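Long-range contact in alpha-glucosidase (Bacteroides thetaiotaomicron, PDB 5XFM), which hydrolyses beta-L-arabinopyranosides and alpha-galactosides as a bifunctional, calcium-binding glycoside hydrolase of family 97: residues L55-F64 against F124-K134. The protein carries 1 engineered substitution. Numbering follows the deposited sequence.
Sequences LGMNTNIGDF and FRYTLPHQGGK
This is a sheet-on-sheet packing contact in the N-terminal beta-sandwich domain, where Y126 reaches from strand 121-128 to the backbone of G56. The amide N of G56 donates to Y126 OH at 2.9 Å, with a nearly straight N-H...O angle of 162°. The same hydroxyl is hydrogen-bonded to T144 OG1 on strand 136-147, so two partners hold the buried phenol end in place. CD2 of L55 lies 3.8 Å from Y126 OH and also meets F124 CE2 at 3.7 Å.

M57 lies alongside Y126, the two side chains running in opposite directions. The M57 chain is extended at chi2 but bends at chi3 (60°). That bend brings CE against the base of the ring, 3.5 Å from Y126 CD1. The sulfur adds a Met-aromatic contact, with M57 SD 5.5 Å from the centroid of the Y126 ring and 26° off the ring normal.

The two segments belong to different antiparallel sheets, packed through the apolar interior of a domain of the galactose mutarotase-like clan. Strands 57-59 and 62-64 form a beta hairpin, with M57 and F64 paired through both backbone hydrogen bonds and a type I turn from T59 to G62. F64 comes from the return strand and meets L128 CD2 through its CE2 atom at 4.0 Å. L111 of the adjacent strand 110-117 also packs on F64 and L128.

At the hairpin tip, I61 drops toward the loop that follows strand 121-128. Its CD1 lies 3.8 Å from Q131 NE2, with the two side chains set roughly perpendicular to each other. Q131 OE1 accepts a hydrogen bond from K110 N. I61 CG2 touches the aliphatic part of K134, 3.9 Å from CG; Q131 and K134 are the first and last residues of a type I' turn at the exposed end of the contact.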
# COMPACT_ATOMS: atom_id res chain seq x y z
N LEU A 55 -19.48 15.83 7.42
CA LEU A 55 -20.02 14.49 7.19
C LEU A 55 -21.14 14.58 6.17
O LEU A 55 -21.65 15.66 5.89
CB LEU A 55 -20.54 13.87 8.49
CG LEU A 55 -19.56 13.45 9.58
CD1 LEU A 55 -20.31 13.16 10.87
CD2 LEU A 55 -18.79 12.22 9.12
N GLY A 56 -21.52 13.44 5.60
CA GLY A 56 -22.74 13.43 4.81
C GLY A 56 -22.53 13.08 3.36
O GLY A 56 -21.43 12.70 2.96
N MET A 57 -23.61 13.17 2.59
CA MET A 57 -23.54 12.81 1.18
C MET A 57 -24.74 13.34 0.42
O MET A 57 -25.76 13.70 1.01
CB MET A 57 -23.43 11.29 1.02
CG MET A 57 -24.64 10.53 1.52
SD MET A 57 -24.52 8.79 1.09
CE MET A 57 -23.00 8.38 1.94
N ASN A 58 -24.60 13.39 -0.89
CA ASN A 58 -25.65 13.74 -1.82
C ASN A 58 -25.99 12.51 -2.66
O ASN A 58 -25.11 11.90 -3.29
CB ASN A 58 -25.17 14.90 -2.69
CG ASN A 58 -26.21 15.40 -3.67
OD1 ASN A 58 -27.40 15.22 -3.45
ND2 ASN A 58 -25.76 16.03 -4.75
N THR A 59 -27.29 12.18 -2.67
CA THR A 59 -27.76 10.89 -3.16
C THR A 59 -29.02 11.00 -4.04
O THR A 59 -29.86 11.88 -3.83
CB THR A 59 -28.03 9.99 -1.92
OG1 THR A 59 -26.81 9.38 -1.47
CG2 THR A 59 -29.06 8.96 -2.19
N ASN A 60 -29.17 10.08 -5.00
CA ASN A 60 -30.32 10.12 -5.91
C ASN A 60 -31.63 9.64 -5.30
O ASN A 60 -32.64 9.56 -5.99
CB ASN A 60 -30.02 9.30 -7.17
CG ASN A 60 -30.05 7.79 -6.92
OD1 ASN A 60 -29.93 7.33 -5.79
ND2 ASN A 60 -30.22 7.02 -7.99
N ILE A 61 -31.63 9.31 -4.02
CA ILE A 61 -32.88 9.08 -3.30
C ILE A 61 -33.07 10.13 -2.21
O ILE A 61 -34.08 10.12 -1.51
CB ILE A 61 -32.95 7.66 -2.67
CG1 ILE A 61 -32.04 7.56 -1.45
CG2 ILE A 61 -32.65 6.58 -3.70
CD1 ILE A 61 -32.40 6.44 -0.50
N GLY A 62 -32.09 11.03 -2.06
CA GLY A 62 -32.18 12.05 -1.04
C GLY A 62 -30.88 12.74 -0.70
O GLY A 62 -29.79 12.27 -1.03
N ASP A 63 -30.98 13.91 -0.07
CA ASP A 63 -29.76 14.61 0.30
C ASP A 63 -29.52 14.59 1.80
O ASP A 63 -30.42 14.86 2.60
CB ASP A 63 -29.78 16.04 -0.23
CG ASP A 63 -29.62 16.09 -1.74
OD1 ASP A 63 -29.63 15.02 -2.38
OD2 ASP A 63 -29.44 17.21 -2.28
N PHE A 64 -28.30 14.24 2.17
CA PHE A 64 -27.86 14.11 3.55
C PHE A 64 -26.63 15.00 3.75
O PHE A 64 -25.59 14.57 4.25
CB PHE A 64 -27.55 12.65 3.85
CG PHE A 64 -28.69 11.72 3.56
CD1 PHE A 64 -29.77 11.62 4.42
CD2 PHE A 64 -28.69 10.96 2.40
CE1 PHE A 64 -30.82 10.78 4.13
CE2 PHE A 64 -29.74 10.11 2.10
CZ PHE A 64 -30.80 10.01 2.96
N PHE A 124 -14.77 4.94 9.89
CA PHE A 124 -16.19 5.24 9.90
C PHE A 124 -16.82 5.11 8.53
O PHE A 124 -16.16 5.28 7.52
CB PHE A 124 -16.46 6.64 10.48
CG PHE A 124 -16.09 7.78 9.58
CD1 PHE A 124 -14.82 8.32 9.61
CD2 PHE A 124 -17.04 8.36 8.75
CE1 PHE A 124 -14.49 9.38 8.80
CE2 PHE A 124 -16.71 9.42 7.93
CZ PHE A 124 -15.43 9.93 7.96
N ARG A 125 -18.10 4.75 8.51
CA ARG A 125 -18.78 4.59 7.24
C ARG A 125 -20.25 4.95 7.34
O ARG A 125 -20.79 5.10 8.44
CB ARG A 125 -18.64 3.15 6.72
CG ARG A 125 -19.40 2.11 7.53
CD ARG A 125 -19.55 0.81 6.75
NE ARG A 125 -20.09 -0.25 7.59
CZ ARG A 125 -20.13 -1.54 7.26
NH1 ARG A 125 -19.64 -1.95 6.09
NH2 ARG A 125 -20.65 -2.42 8.10
N TYR A 126 -20.88 5.14 6.19
CA TYR A 126 -22.31 5.42 6.15
C TYR A 126 -23.09 4.15 5.82
O TYR A 126 -22.61 3.29 5.09
CB TYR A 126 -22.62 6.49 5.11
CG TYR A 126 -21.82 7.76 5.25
CD1 TYR A 126 -20.65 7.93 4.52
CD2 TYR A 126 -22.24 8.79 6.08
CE1 TYR A 126 -19.91 9.09 4.63
CE2 TYR A 126 -21.50 9.96 6.19
CZ TYR A 126 -20.34 10.10 5.46
OH TYR A 126 -19.59 11.26 5.55
N THR A 127 -24.30 4.04 6.35
CA THR A 127 -25.22 2.99 5.93
C THR A 127 -26.49 3.62 5.37
O THR A 127 -26.92 4.69 5.82
CB THR A 127 -25.57 2.01 7.08
OG1 THR A 127 -26.11 2.73 8.20
CG2 THR A 127 -24.33 1.25 7.52
N LEU A 128 -27.08 2.96 4.37
CA LEU A 128 -28.35 3.39 3.79
C LEU A 128 -29.33 2.22 3.80
O LEU A 128 -29.06 1.18 3.20
CB LEU A 128 -28.16 3.90 2.36
CG LEU A 128 -27.37 5.19 2.12
CD1 LEU A 128 -26.86 5.19 0.70
CD2 LEU A 128 -28.27 6.39 2.35
N PRO A 129 -30.47 2.40 4.47
CA PRO A 129 -31.48 1.34 4.54
C PRO A 129 -32.38 1.31 3.31
O PRO A 129 -32.38 2.27 2.53
CB PRO A 129 -32.28 1.72 5.80
CG PRO A 129 -32.23 3.21 5.80
CD PRO A 129 -30.86 3.59 5.25
N HIS A 130 -33.15 0.24 3.15
CA HIS A 130 -34.23 0.23 2.17
C HIS A 130 -35.32 1.21 2.61
O HIS A 130 -35.85 1.08 3.71
CB HIS A 130 -34.82 -1.17 2.00
CG HIS A 130 -35.82 -1.28 0.89
ND1 HIS A 130 -37.11 -0.81 1.01
CD2 HIS A 130 -35.73 -1.83 -0.34
CE1 HIS A 130 -37.77 -1.05 -0.11
NE2 HIS A 130 -36.95 -1.67 -0.95
N GLN A 131 -35.66 2.17 1.75
CA GLN A 131 -36.63 3.20 2.11
C GLN A 131 -37.20 3.90 0.88
O GLN A 131 -36.57 3.92 -0.17
CB GLN A 131 -35.99 4.23 3.04
CG GLN A 131 -34.99 5.15 2.36
CD GLN A 131 -34.31 6.10 3.33
OE1 GLN A 131 -34.98 6.76 4.13
NE2 GLN A 131 -32.99 6.16 3.26
N GLY A 132 -38.39 4.46 1.02
CA GLY A 132 -39.05 5.16 -0.07
C GLY A 132 -39.39 4.29 -1.26
O GLY A 132 -39.57 4.78 -2.37
N GLY A 133 -39.47 2.98 -1.03
CA GLY A 133 -39.73 2.04 -2.10
C GLY A 133 -38.52 1.90 -3.02
O GLY A 133 -38.65 1.47 -4.16
N LYS A 134 -37.36 2.30 -2.52
CA LYS A 134 -36.13 2.25 -3.30
C LYS A 134 -35.31 1.02 -2.91
O LYS A 134 -35.14 0.74 -1.73
CB LYS A 134 -35.31 3.52 -3.09
CG LYS A 134 -36.12 4.81 -3.18
CD LYS A 134 -36.88 4.95 -4.49
CE LYS A 134 -35.96 5.07 -5.67
NZ LYS A 134 -36.72 5.46 -6.89